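Local coordinates for protein redox-sensitive transcriptional activator OxyR (Porphyromonas gingivalis, PDB 3T22) that probably binds DNA and controls transcription as a LysR-type regulator that senses oxidants, the chain here being its regulatory domain, at residues A7-I12 and A55-K60; P14-R19 and P153-E158; F21-K26 and I198-S203; E74-Y79 and P174-E179; D90-T95 and R169-P174. The protein carries 1 engineered substitution. All coordinates share one frame; numbering follows the deposited sequence.

Contact 1: A7-I12 and A55-K60; sequences AVLPTI and AIIASK
Two parallel strands, 4-8 and 54-57, lie side by side in the sheet of what is probably one of the two alpha/beta lobes of this regulatory domain. Ala7 pairs with Ala55 on one face of the sheet, Val8 with Ile56 on the other. The bond from Ile56 N to Ala7 O is nearly straight (168°) and 2.8 Å long; the next, Leu9 N to Ile56 O, is weak at 3.4 Å. The paired alanines keep their face thin enough for Cys43 of helix 40-48 to rest on both. Val8 and Ile56 point the same way, with Val8 CG2 4.0 Å from Ile56 CD1. Past the strand ends Leu9 bridges the diverging chains, CG packing against Ile56 O and Ile57 CA while CD1 meets Ala58 CB at 3.9 Å. Ile12, with CG1 anti to its carbonyl carbon (chi1 -61°), sends CD1 to within 3.8 Å of Ile56 O. Ile12 also N-caps helix 13-27, in the strand-loop-helix step of a type 2 periplasmic-binding-protein fold.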
# COMPACT_ATOMS: atom_id res chain seq x y z
N ALA A 7 -6.83 15.29 -5.30
CA ALA A 7 -5.87 14.49 -4.56
C ALA A 7 -6.48 13.81 -3.33
O ALA A 7 -7.49 14.26 -2.78
CB ALA A 7 -4.66 15.32 -4.15
N VAL A 8 -5.83 12.73 -2.89
CA VAL A 8 -6.36 11.89 -1.83
C VAL A 8 -5.23 11.26 -1.01
O VAL A 8 -4.28 10.71 -1.57
CB VAL A 8 -7.22 10.76 -2.42
CG1 VAL A 8 -7.98 10.03 -1.33
CG2 VAL A 8 -8.18 11.30 -3.47
N LEU A 9 -5.35 11.31 0.31
CA LEU A 9 -4.38 10.66 1.16
C LEU A 9 -4.30 9.17 0.84
O LEU A 9 -5.29 8.57 0.44
CB LEU A 9 -4.75 10.85 2.63
CG LEU A 9 -4.74 12.27 3.20
CD1 LEU A 9 -4.76 12.22 4.71
CD2 LEU A 9 -3.55 13.06 2.69
N PRO A 10 -3.12 8.58 1.02
CA PRO A 10 -2.92 7.14 0.80
C PRO A 10 -3.56 6.32 1.92
O PRO A 10 -3.91 5.16 1.73
CB PRO A 10 -1.39 6.98 0.84
CG PRO A 10 -0.80 8.37 1.03
CD PRO A 10 -1.91 9.25 1.52
N THR A 11 -3.73 6.93 3.09
CA THR A 11 -4.45 6.28 4.18
C THR A 11 -5.97 6.38 4.00
O THR A 11 -6.73 5.94 4.86
CB THR A 11 -4.03 6.82 5.57
OG1 THR A 11 -4.43 8.19 5.71
CG2 THR A 11 -2.52 6.70 5.73
N ILE A 12 -6.41 6.94 2.88
CA ILE A 12 -7.83 7.07 2.57
C ILE A 12 -8.21 6.41 1.23
O ILE A 12 -9.27 5.82 1.10
CB ILE A 12 -8.23 8.55 2.47
CG1 ILE A 12 -7.96 9.26 3.81
CG2 ILE A 12 -9.68 8.69 1.96
CD1 ILE A 12 -7.99 10.79 3.75
N ALA A 55 -8.64 18.48 -2.60
CA ALA A 55 -7.93 17.43 -1.89
C ALA A 55 -8.79 16.88 -0.76
O ALA A 55 -9.36 17.63 0.03
CB ALA A 55 -6.59 17.93 -1.35
N ILE A 56 -8.86 15.56 -0.69
CA ILE A 56 -9.49 14.88 0.43
C ILE A 56 -8.41 14.55 1.47
O ILE A 56 -7.57 13.66 1.25
CB ILE A 56 -10.16 13.59 -0.03
CG1 ILE A 56 -11.01 13.86 -1.27
CG2 ILE A 56 -11.00 13.01 1.09
CD1 ILE A 56 -11.58 12.61 -1.91
N ILE A 57 -8.44 15.28 2.59
CA ILE A 57 -7.44 15.12 3.65
C ILE A 57 -8.05 14.69 4.99
O ILE A 57 -9.25 14.44 5.08
CB ILE A 57 -6.64 16.43 3.87
CG1 ILE A 57 -7.60 17.57 4.22
CG2 ILE A 57 -5.78 16.77 2.62
CD1 ILE A 57 -6.88 18.88 4.48
N ALA A 58 -7.23 14.56 6.03
CA ALA A 58 -7.75 14.10 7.31
C ALA A 58 -7.54 15.13 8.41
O ALA A 58 -7.32 14.78 9.56
CB ALA A 58 -7.16 12.74 7.70
N SER A 59 -7.58 16.40 8.03
CA SER A 59 -7.59 17.50 9.00
C SER A 59 -8.08 18.79 8.36
O SER A 59 -8.37 18.83 7.16
CB SER A 59 -6.22 17.67 9.66
OG SER A 59 -5.18 17.64 8.70
N LYS A 60 -8.22 19.83 9.16
CA LYS A 60 -8.59 21.14 8.66
C LYS A 60 -7.37 21.72 7.95
O LYS A 60 -6.28 21.63 8.48
CB LYS A 60 -9.01 22.07 9.80
CG LYS A 60 -10.27 21.61 10.55
CD LYS A 60 -10.79 22.68 11.52
CE LYS A 60 -12.10 22.25 12.18
NZ LYS A 60 -11.94 21.21 13.25

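Contact 2: P14-R19 and P153-E158; sequences PYLLPR and PQLTVE
The start of helix 13-27 faces the 3-10 turn after strand 149-153, the backbones coming closest at Tyr15 and Thr156, whose CA atoms are 5.4 Å apart. Helix and turn probably join the two lobes of the periplasmic-binding-protein-like fold here. No direct hydrogen bond crosses; a water instead donates to Tyr15 O at 2.8 Å and to Leu155 O at 3.1 Å. The tyrosine offers flat faces to two aliphatic carbons: Thr156 CB on one, a CH-pi contact 3.9 Å from the centroid, and Pro14 CB on the opposite one. Pro153 CG comes to 3.7 Å from Tyr15 CE2, and the phenol OH bonds to Glu137 of the second subunit. Leu155, its CG anti to the backbone N (chi1 -161°), packs CD2 on Leu16 CB and CD1 beside Arg19 NE. Arg19 is long enough to reach the exposed Glu158, the guanidinium and carboxylate planes 61° apart. Their salt bridge is a long one, Arg19 NH2 standing 3.5 Å from Glu158 OE1.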
# COMPACT_ATOMS: atom_id res chain seq x y z
N PRO A 14 -7.52 3.71 -0.72
CA PRO A 14 -7.91 2.33 -0.99
C PRO A 14 -9.22 1.94 -0.33
O PRO A 14 -9.83 0.96 -0.74
CB PRO A 14 -6.76 1.50 -0.38
CG PRO A 14 -5.64 2.46 -0.19
CD PRO A 14 -6.28 3.79 0.07
N TYR A 15 -9.66 2.71 0.66
CA TYR A 15 -10.83 2.36 1.44
C TYR A 15 -12.06 3.15 1.02
O TYR A 15 -13.20 2.71 1.23
CB TYR A 15 -10.54 2.56 2.94
CG TYR A 15 -9.16 2.11 3.31
CD1 TYR A 15 -8.77 0.79 3.11
CD2 TYR A 15 -8.23 2.99 3.83
CE1 TYR A 15 -7.50 0.36 3.43
CE2 TYR A 15 -6.96 2.57 4.15
CZ TYR A 15 -6.60 1.27 3.95
OH TYR A 15 -5.34 0.86 4.27
N LEU A 16 -11.83 4.30 0.41
CA LEU A 16 -12.91 5.22 0.11
C LEU A 16 -13.16 5.31 -1.38
O LEU A 16 -14.31 5.37 -1.82
CB LEU A 16 -12.63 6.61 0.68
CG LEU A 16 -13.57 7.72 0.18
CD1 LEU A 16 -14.92 7.62 0.83
CD2 LEU A 16 -12.98 9.13 0.41
N LEU A 17 -12.09 5.29 -2.17
CA LEU A 17 -12.21 5.38 -3.61
C LEU A 17 -13.07 4.28 -4.23
O LEU A 17 -13.82 4.54 -5.16
CB LEU A 17 -10.84 5.44 -4.27
CG LEU A 17 -10.15 6.81 -4.17
CD1 LEU A 17 -9.14 6.99 -5.28
CD2 LEU A 17 -11.18 7.92 -4.19
N PRO A 18 -12.98 3.05 -3.72
CA PRO A 18 -13.86 2.00 -4.27
C PRO A 18 -15.36 2.25 -4.02
O PRO A 18 -16.18 1.98 -4.89
CB PRO A 18 -13.37 0.73 -3.56
CG PRO A 18 -11.91 0.98 -3.35
CD PRO A 18 -11.86 2.47 -2.96
N ARG A 19 -15.71 2.79 -2.86
CA ARG A 19 -17.09 3.17 -2.59
C ARG A 19 -17.59 4.31 -3.48
O ARG A 19 -18.67 4.22 -4.05
CB ARG A 19 -17.27 3.57 -1.13
CG ARG A 19 -17.15 2.42 -0.15
CD ARG A 19 -17.25 2.93 1.27
NE ARG A 19 -17.55 1.85 2.20
CZ ARG A 19 -18.79 1.45 2.50
NH1 ARG A 19 -19.84 2.03 1.94
NH2 ARG A 19 -18.96 0.46 3.37
N PRO A 153 -7.46 2.50 9.84
CA PRO A 153 -8.66 3.35 9.84
C PRO A 153 -9.95 2.51 9.72
O PRO A 153 -9.99 1.49 9.03
CB PRO A 153 -8.46 4.22 8.60
CG PRO A 153 -7.64 3.34 7.68
CD PRO A 153 -6.71 2.59 8.58
N GLN A 154 -11.00 2.96 10.41
CA GLN A 154 -12.25 2.22 10.56
C GLN A 154 -12.92 1.81 9.25
O GLN A 154 -13.58 0.78 9.19
CB GLN A 154 -13.22 3.05 11.40
CG GLN A 154 -14.62 2.50 11.51
CD GLN A 154 -15.49 3.34 12.42
OE1 GLN A 154 -15.46 4.57 12.35
NE2 GLN A 154 -16.25 2.69 13.28
N LEU A 155 -12.77 2.62 8.22
CA LEU A 155 -13.47 2.40 6.96
C LEU A 155 -12.89 1.19 6.21
O LEU A 155 -13.50 0.66 5.28
CB LEU A 155 -13.42 3.67 6.11
CG LEU A 155 -14.43 3.83 4.98
CD1 LEU A 155 -15.88 3.83 5.50
CD2 LEU A 155 -14.13 5.09 4.16
N THR A 156 -11.72 0.73 6.64
CA THR A 156 -11.13 -0.44 6.03
C THR A 156 -11.82 -1.75 6.44
O THR A 156 -11.64 -2.76 5.76
CB THR A 156 -9.60 -0.54 6.30
OG1 THR A 156 -9.03 -1.57 5.48
CG2 THR A 156 -9.32 -0.87 7.74
N VAL A 157 -12.59 -1.74 7.53
CA VAL A 157 -13.16 -3.00 8.04
C VAL A 157 -14.17 -3.65 7.11
O VAL A 157 -14.22 -4.88 7.03
CB VAL A 157 -13.80 -2.87 9.46
CG1 VAL A 157 -12.84 -2.21 10.42
CG2 VAL A 157 -15.12 -2.14 9.40
N GLU A 158 -14.92 -2.85 6.38
CA GLU A 158 -15.90 -3.36 5.43
C GLU A 158 -15.25 -4.01 4.21
O GLU A 158 -15.95 -4.41 3.28
CB GLU A 158 -16.85 -2.25 4.98
CG GLU A 158 -16.46 -0.88 5.48
CD GLU A 158 -17.16 -0.52 6.77
OE1 GLU A 158 -18.40 -0.40 6.76
OE2 GLU A 158 -16.47 -0.37 7.80
O HOH W 1 -13.85 0.17 2.19

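Contact 3: F21-K26 and I198-S203; sequences FPIWKK and IGLLRS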
# COMPACT_ATOMS: atom_id res chain seq x y z
N PHE A 21 -16.32 5.69 -6.34
CA PHE A 21 -16.08 5.67 -7.78
C PHE A 21 -17.33 5.56 -8.66
O PHE A 21 -17.57 6.43 -9.49
CB PHE A 21 -15.03 4.61 -8.16
CG PHE A 21 -13.66 5.17 -8.40
CD1 PHE A 21 -13.42 5.98 -9.50
CD2 PHE A 21 -12.62 4.90 -7.54
CE1 PHE A 21 -12.16 6.51 -9.72
CE2 PHE A 21 -11.35 5.43 -7.76
CZ PHE A 21 -11.12 6.23 -8.86
N PRO A 22 -18.14 4.49 -8.49
CA PRO A 22 -19.32 4.31 -9.35
C PRO A 22 -20.44 5.34 -9.11
O PRO A 22 -21.21 5.64 -10.02
CB PRO A 22 -19.80 2.89 -9.01
CG PRO A 22 -19.31 2.65 -7.62
CD PRO A 22 -18.00 3.42 -7.49
N ILE A 23 -20.50 5.88 -7.90
CA ILE A 23 -21.42 6.97 -7.62
C ILE A 23 -21.02 8.24 -8.38
O ILE A 23 -21.88 8.99 -8.82
CB ILE A 23 -21.51 7.24 -6.11
CG1 ILE A 23 -22.15 6.05 -5.41
CG2 ILE A 23 -22.26 8.53 -5.84
CD1 ILE A 23 -21.83 5.96 -3.92
N TRP A 24 -19.72 8.44 -8.57
CA TRP A 24 -19.21 9.54 -9.40
C TRP A 24 -19.56 9.36 -10.86
O TRP A 24 -19.69 10.35 -11.59
CB TRP A 24 -17.69 9.66 -9.32
CG TRP A 24 -17.19 10.42 -8.17
CD1 TRP A 24 -17.92 11.14 -7.27
CD2 TRP A 24 -15.81 10.56 -7.78
NE1 TRP A 24 -17.07 11.70 -6.34
CE2 TRP A 24 -15.78 11.37 -6.64
CE3 TRP A 24 -14.61 10.07 -8.29
CZ2 TRP A 24 -14.58 11.70 -5.99
CZ3 TRP A 24 -13.43 10.40 -7.66
CH2 TRP A 24 -13.42 11.21 -6.52
N LYS A 25 -19.67 8.12 -11.31
CA LYS A 25 -20.00 7.85 -12.70
C LYS A 25 -21.47 8.16 -13.02
O LYS A 25 -21.76 8.96 -13.91
CB LYS A 25 -19.60 6.43 -13.13
CG LYS A 25 -18.08 6.31 -13.39
CD LYS A 25 -17.65 4.93 -13.91
CE LYS A 25 -16.17 4.93 -14.31
NZ LYS A 25 -15.61 3.57 -14.55
N LYS A 26 -22.39 7.54 -12.28
CA LYS A 26 -23.82 7.80 -12.44
C LYS A 26 -24.17 9.28 -12.36
O LYS A 26 -24.93 9.79 -13.18
CB LYS A 26 -24.63 7.04 -11.39
CG LYS A 26 -24.53 5.52 -11.46
CD LYS A 26 -25.23 4.88 -10.27
CE LYS A 26 -25.03 3.37 -10.25
NZ LYS A 26 -25.56 2.75 -8.99
N ILE A 198 -19.28 17.18 -2.33
CA ILE A 198 -19.42 17.00 -0.90
C ILE A 198 -20.54 16.00 -0.61
O ILE A 198 -20.40 15.11 0.24
CB ILE A 198 -19.66 18.32 -0.19
CG1 ILE A 198 -18.46 19.24 -0.41
CG2 ILE A 198 -19.91 18.09 1.28
CD1 ILE A 198 -18.60 20.60 0.24
N GLY A 199 -21.65 16.15 -1.32
CA GLY A 199 -22.77 15.26 -1.15
C GLY A 199 -22.42 13.83 -1.53
O GLY A 199 -22.72 12.89 -0.81
N LEU A 200 -21.79 13.67 -2.69
CA LEU A 200 -21.45 12.34 -3.19
C LEU A 200 -20.52 11.58 -2.26
O LEU A 200 -20.73 10.41 -1.96
CB LEU A 200 -20.84 12.44 -4.59
CG LEU A 200 -21.79 12.86 -5.71
CD1 LEU A 200 -21.40 12.20 -7.01
CD2 LEU A 200 -23.23 12.52 -5.35
N LEU A 201 -19.47 12.26 -1.81
CA LEU A 201 -18.51 11.69 -0.87
C LEU A 201 -19.17 11.30 0.45
O LEU A 201 -18.96 10.20 0.94
CB LEU A 201 -17.39 12.70 -0.63
CG LEU A 201 -16.58 12.88 -1.92
CD1 LEU A 201 -15.80 14.18 -1.91
CD2 LEU A 201 -15.65 11.70 -2.15
N ARG A 202 -19.98 12.20 1.01
CA ARG A 202 -20.71 11.92 2.25
C ARG A 202 -21.59 10.68 2.09
O ARG A 202 -21.59 9.78 2.95
CB ARG A 202 -21.53 13.15 2.69
CG ARG A 202 -20.68 14.34 3.20
CD ARG A 202 -21.49 15.66 3.35
NE ARG A 202 -21.03 16.50 4.47
CZ ARG A 202 -21.46 17.73 4.75
NH1 ARG A 202 -22.39 18.32 4.00
NH2 ARG A 202 -20.96 18.39 5.79
N SER A 203 -22.30 10.59 0.98
CA SER A 203 -23.18 9.46 0.71
C SER A 203 -22.44 8.13 0.52
O SER A 203 -23.07 7.07 0.55
CB SER A 203 -24.04 9.74 -0.51
OG SER A 203 -23.51 9.12 -1.66
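Leu200, Ile23 and Trp24 bury the most surface where helix 13-27 packs against helix 191-203 in the alpha/beta regulatory domain. The two helical segments run roughly antiparallel, at 142°, and their axes come no closer than 9.9 Å. That spacing suits branched aliphatic and indole side chains, which reach across it without polar bonds.

Leu200 is the central residue. Its CB points at the other helix, and CD1 lies in the plane of the Trp24 ring, at the edge, 3.6 Å from Trp24 CD1. The same methyl also touches the backbone at Ile23 O and the side chain at Ile23 CG2, the latter 3.9 Å away, so one branch serves two neighbouring residues. The Ile23 and Leu200 side chains pass one another head to tail; with Ile23 CG2 anti to the backbone N, this branch faces both methyls of Leu200, while CD1 extends toward Ser203 OG. Ser203 turns its hydroxyl back to its own helix, OG donating to Leu200 O at 3.1 Å.

Trp24 leaves its helix alongside the interface, and its large ring swings in to reach both leucines. Its NE1 is buried here without any partner in the model, a cost set against the apolar contact of the indole. Leu201, which also packs on Val20 and on Leu71 of strand 66-80, meets the benzene part of the ring, with Leu201 CD2 4.0 Å from Trp24 CZ2.

Contact 4: E74-Y79 and P174-E179; sequences EEFLGY and PRPVRE
Backbone hydrogen bonds make Glu74 and Arg178 an antiparallel hydrogen-bonded pair, with Glu74 N to Arg178 O at 3.0 Å and Arg178 N to Glu74 O at 2.9 Å. Phe76 N continues the ladder to Pro176 O, 3.1 Å away. Between these rungs lies the non-hydrogen-bonded pair Glu75 and Val177.

Two salt bridges leave opposite faces of the sheet. On one, Arg178 NE and NH2 both donate to Glu74 OE1, each at 2.9 Å. The oxygen lies in the guanidinium plane, but both nitrogens approach from the same face of the carboxylate, well above its plane. A water donates to Glu74 OE2. On the other face Arg175, bent at chi3 (-54°), brings NE to Glu75 OE2 at 2.8 Å; the two planes are 21° apart, yet NE comes from above the carboxylate. Gln216 also bonds to Glu75 OE2.

Packing contacts follow. Phe76 CD1 meets Pro176 CB at 3.9 Å, and Val177 CG1 packs on Glu75 CG.

The long strands 66-80 and 175-185 pair here, and in this fold such strands probably form the hinge between the lobes. Phe111 of helix 110-119 meets the Phe76 ring and touches Arg178. Strand 149-153 flanks strand 66-80, and strand 216-218 borders strand 175-185.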
# COMPACT_ATOMS: atom_id res chain seq x y z
N GLU A 74 -13.93 9.22 11.61
CA GLU A 74 -13.38 7.89 11.40
C GLU A 74 -12.46 7.44 12.53
O GLU A 74 -11.41 8.04 12.75
CB GLU A 74 -12.60 7.84 10.08
CG GLU A 74 -11.92 6.51 9.79
CD GLU A 74 -11.37 6.44 8.38
OE1 GLU A 74 -10.74 7.42 7.94
OE2 GLU A 74 -11.58 5.41 7.70
N GLU A 75 -12.83 6.36 13.20
CA GLU A 75 -12.03 5.84 14.30
C GLU A 75 -10.69 5.29 13.83
O GLU A 75 -10.55 4.88 12.69
CB GLU A 75 -12.79 4.73 15.04
CG GLU A 75 -13.90 5.22 15.92
CD GLU A 75 -14.39 4.19 16.93
OE1 GLU A 75 -13.62 3.29 17.33
OE2 GLU A 75 -15.57 4.27 17.33
N PHE A 76 -9.71 5.32 14.73
CA PHE A 76 -8.49 4.54 14.62
C PHE A 76 -8.78 3.18 15.24
O PHE A 76 -9.44 3.09 16.29
CB PHE A 76 -7.36 5.21 15.42
CG PHE A 76 -7.00 6.57 14.92
CD1 PHE A 76 -7.70 7.68 15.35
CD2 PHE A 76 -5.98 6.73 14.00
CE1 PHE A 76 -7.39 8.93 14.88
CE2 PHE A 76 -5.65 7.99 13.53
CZ PHE A 76 -6.36 9.09 13.97
N LEU A 77 -8.30 2.11 14.60
CA LEU A 77 -8.52 0.78 15.15
C LEU A 77 -7.22 0.00 15.28
O LEU A 77 -6.31 0.18 14.49
CB LEU A 77 -9.52 0.01 14.28
CG LEU A 77 -10.94 0.56 14.09
CD1 LEU A 77 -11.68 -0.31 13.09
CD2 LEU A 77 -11.73 0.67 15.40
N GLY A 78 -7.12 -0.85 16.30
CA GLY A 78 -6.00 -1.76 16.43
C GLY A 78 -6.16 -2.97 15.51
O GLY A 78 -7.28 -3.31 15.14
N TYR A 79 -5.03 -3.59 15.15
CA TYR A 79 -4.98 -4.78 14.30
C TYR A 79 -3.92 -5.72 14.90
O TYR A 79 -2.73 -5.51 14.75
CB TYR A 79 -4.64 -4.39 12.85
CG TYR A 79 -5.13 -5.35 11.75
CD1 TYR A 79 -6.46 -5.73 11.65
CD2 TYR A 79 -4.24 -5.85 10.80
CE1 TYR A 79 -6.89 -6.60 10.64
CE2 TYR A 79 -4.65 -6.71 9.80
CZ TYR A 79 -5.98 -7.09 9.72
OH TYR A 79 -6.38 -7.95 8.70
N PRO A 174 -12.18 7.32 25.90
CA PRO A 174 -12.79 7.82 24.66
C PRO A 174 -12.05 7.25 23.44
O PRO A 174 -10.83 7.12 23.44
CB PRO A 174 -12.59 9.33 24.77
CG PRO A 174 -11.31 9.48 25.53
CD PRO A 174 -11.18 8.26 26.44
N ARG A 175 -12.79 6.88 22.41
CA ARG A 175 -12.16 6.37 21.21
C ARG A 175 -11.78 7.56 20.35
O ARG A 175 -12.57 8.50 20.21
CB ARG A 175 -13.10 5.40 20.48
CG ARG A 175 -13.54 4.21 21.34
CD ARG A 175 -14.46 3.25 20.61
NE ARG A 175 -15.63 3.94 20.06
CZ ARG A 175 -16.82 4.00 20.65
NH1 ARG A 175 -17.02 3.40 21.82
NH2 ARG A 175 -17.81 4.66 20.07
N PRO A 176 -10.56 7.56 19.80
CA PRO A 176 -10.11 8.65 18.93
C PRO A 176 -10.56 8.49 17.47
O PRO A 176 -10.48 7.40 16.92
CB PRO A 176 -8.58 8.55 19.00
CG PRO A 176 -8.35 7.08 19.17
CD PRO A 176 -9.50 6.56 20.02
N VAL A 177 -11.05 9.57 16.88
CA VAL A 177 -11.36 9.60 15.46
C VAL A 177 -10.55 10.72 14.83
O VAL A 177 -10.05 11.61 15.52
CB VAL A 177 -12.83 9.95 15.20
CG1 VAL A 177 -13.76 8.84 15.69
CG2 VAL A 177 -13.17 11.30 15.83
N ARG A 178 -10.43 10.67 13.50
CA ARG A 178 -9.94 11.79 12.72
C ARG A 178 -11.12 12.31 11.90
O ARG A 178 -12.09 11.60 11.70
CB ARG A 178 -8.79 11.35 11.79
CG ARG A 178 -9.19 10.25 10.78
CD ARG A 178 -8.01 9.85 9.87
NE ARG A 178 -8.40 8.93 8.81
CZ ARG A 178 -7.58 8.52 7.84
NH1 ARG A 178 -6.33 8.95 7.80
NH2 ARG A 178 -8.01 7.68 6.91
N GLU A 179 -11.03 13.53 11.41
CA GLU A 179 -12.06 14.03 10.50
C GLU A 179 -11.54 14.08 9.06
O GLU A 179 -10.49 14.64 8.81
CB GLU A 179 -12.59 15.40 10.94
CG GLU A 179 -11.53 16.38 11.39
CD GLU A 179 -12.10 17.78 11.63
OE1 GLU A 179 -13.27 17.99 11.24
OE2 GLU A 179 -11.38 18.65 12.18
O HOH W 2 -10.01 5.48 5.28

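Contact 5: D90-T95 and R169-P174; sequences DVIRTT and RPFGMP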
# COMPACT_ATOMS: atom_id res chain seq x y z
N ASP A 90 -10.22 -7.47 24.60
CA ASP A 90 -11.21 -7.06 23.60
C ASP A 90 -11.11 -5.58 23.24
O ASP A 90 -11.61 -5.15 22.21
CB ASP A 90 -12.64 -7.45 24.00
CG ASP A 90 -13.00 -6.95 25.39
OD1 ASP A 90 -12.29 -6.06 25.92
OD2 ASP A 90 -14.01 -7.44 25.95
N VAL A 91 -10.46 -4.80 24.09
CA VAL A 91 -10.10 -3.46 23.72
C VAL A 91 -8.59 -3.31 23.81
O VAL A 91 -7.94 -3.96 24.63
CB VAL A 91 -10.78 -2.38 24.59
CG1 VAL A 91 -12.29 -2.42 24.44
CG2 VAL A 91 -10.37 -2.52 26.04
N ILE A 92 -8.04 -2.45 22.97
CA ILE A 92 -6.63 -2.19 22.99
C ILE A 92 -6.32 -0.94 23.83
O ILE A 92 -7.08 0.04 23.82
CB ILE A 92 -6.11 -2.04 21.55
CG1 ILE A 92 -4.60 -2.04 21.50
CG2 ILE A 92 -6.66 -0.77 20.90
CD1 ILE A 92 -4.07 -1.61 20.18
N ARG A 93 -5.22 -0.98 24.59
CA ARG A 93 -4.70 0.19 25.29
C ARG A 93 -3.31 0.57 24.75
O ARG A 93 -2.38 -0.21 24.83
CB ARG A 93 -4.60 -0.07 26.79
CG ARG A 93 -5.89 0.17 27.57
CD ARG A 93 -5.59 0.67 29.00
NE ARG A 93 -5.25 2.10 29.03
CZ ARG A 93 -4.16 2.61 29.61
NH1 ARG A 93 -3.29 1.81 30.24
NH2 ARG A 93 -3.95 3.92 29.59
N THR A 94 -3.18 1.78 24.22
CA THR A 94 -1.92 2.19 23.60
C THR A 94 -0.73 2.05 24.55
O THR A 94 0.40 1.77 24.12
CB THR A 94 -1.98 3.65 23.11
OG1 THR A 94 -0.91 3.89 22.19
CG2 THR A 94 -1.88 4.62 24.29
N THR A 95 -0.98 2.26 25.84
CA THR A 95 0.11 2.24 26.83
C THR A 95 0.63 0.83 27.09
O THR A 95 1.67 0.64 27.73
CB THR A 95 -0.30 2.97 28.15
OG1 THR A 95 -1.35 2.25 28.80
CG2 THR A 95 -0.77 4.39 27.88
N ARG A 169 -9.26 -4.77 16.93
CA ARG A 169 -9.54 -4.45 18.33
C ARG A 169 -9.73 -2.96 18.41
O ARG A 169 -8.86 -2.21 17.99
CB ARG A 169 -8.39 -4.85 19.24
CG ARG A 169 -8.12 -6.33 19.33
CD ARG A 169 -9.25 -7.07 20.06
NE ARG A 169 -8.86 -8.46 20.28
CZ ARG A 169 -8.91 -9.40 19.35
NH1 ARG A 169 -9.35 -9.13 18.13
NH2 ARG A 169 -8.52 -10.62 19.66
N PRO A 170 -10.88 -2.53 18.96
CA PRO A 170 -11.16 -1.10 19.16
C PRO A 170 -10.44 -0.56 20.38
O PRO A 170 -9.90 -1.35 21.15
CB PRO A 170 -12.66 -1.08 19.41
CG PRO A 170 -12.93 -2.42 20.07
CD PRO A 170 -12.02 -3.38 19.34
N PHE A 171 -10.42 0.77 20.53
CA PHE A 171 -9.97 1.42 21.76
C PHE A 171 -11.12 1.42 22.76
O PHE A 171 -12.26 1.19 22.38
CB PHE A 171 -9.58 2.87 21.50
CG PHE A 171 -8.22 3.03 20.91
CD1 PHE A 171 -7.11 3.06 21.73
CD2 PHE A 171 -8.05 3.13 19.55
CE1 PHE A 171 -5.84 3.18 21.19
CE2 PHE A 171 -6.80 3.26 19.00
CZ PHE A 171 -5.69 3.29 19.82
N GLY A 172 -10.82 1.68 24.03
CA GLY A 172 -11.84 1.96 25.02
C GLY A 172 -12.04 3.46 25.18
O GLY A 172 -11.14 4.24 24.85
N MET A 173 -13.20 3.87 25.67
CA MET A 173 -13.53 5.30 25.71
C MET A 173 -12.47 6.12 26.42
O MET A 173 -11.93 5.68 27.43
CB MET A 173 -14.88 5.53 26.36
CG MET A 173 -16.02 4.89 25.63
SD MET A 173 -17.62 5.33 26.32
CE MET A 173 -18.69 4.80 24.96
N PRO A 174 -12.18 7.32 25.90
CA PRO A 174 -12.79 7.82 24.66
C PRO A 174 -12.05 7.25 23.44
O PRO A 174 -10.83 7.12 23.44
CB PRO A 174 -12.59 9.33 24.77
CG PRO A 174 -11.31 9.48 25.53
CD PRO A 174 -11.18 8.26 26.44
O HOH W 3 -8.05 1.84 25.78
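Ile92 and Phe171 form the centre of this contact between two loops. Ile92 CG2 sits over the middle of the Phe171 ring, 4.0 Å from its centroid and only 12° off the normal, a CH-pi contact. The beta-branched isoleucine suits this place: with CG1 anti to the backbone N (chi1 -168°), the shorter branch CG2 is left to cover the ring. Beside it Ile92 N donates to Pro170 O, at 2.8 Å and 169°. A water then joins Ile92 O, at 2.8 Å, to Gly172 N, at 3.3 Å. Val91 CG1 packs loosely on Pro170 CG, 4.4 Å away.

Farther out, Arg169 passes its CD by Asp90 O and anchors its guanidinium on the carbonyls of Phe87, Gln89 and Glu166, with a cation-pi contact to the Phe87 ring. Phe171 in turn packs on Phe76 of strand 66-80. The result is a loop-to-loop contact that joins the loop after strand 66-80 to the one between strands 168-169 and 175-185, at the domain's periphery.

Contact 4 is the hub. Its Arg178 makes a probable hydrogen bond to Thr11 of contact 1 (NH1 to OG1 2.9 Å) and packs on Ala58, while Lys60 NZ of contact 1 forms a salt bridge with Glu179 OE2 at 2.8 Å. Glu74 OE2 lies 3.1 Å from Leu155 N of contact 2, a probable hydrogen bond. Contact 5 is nested inside the loop closed by contact 4 and shares Pro174 with it; Gly78 N and Arg169 O, 2.8 Å apart, are probably hydrogen-bonded. Contacts 2 and 3 both use helix 13-27, and both touch the second subunit. Contact 3 meets contact 1 through Ile56 and Leu201, but its centre lies about 32 Å from that of contact 5, on the opposite side of the chain's centre.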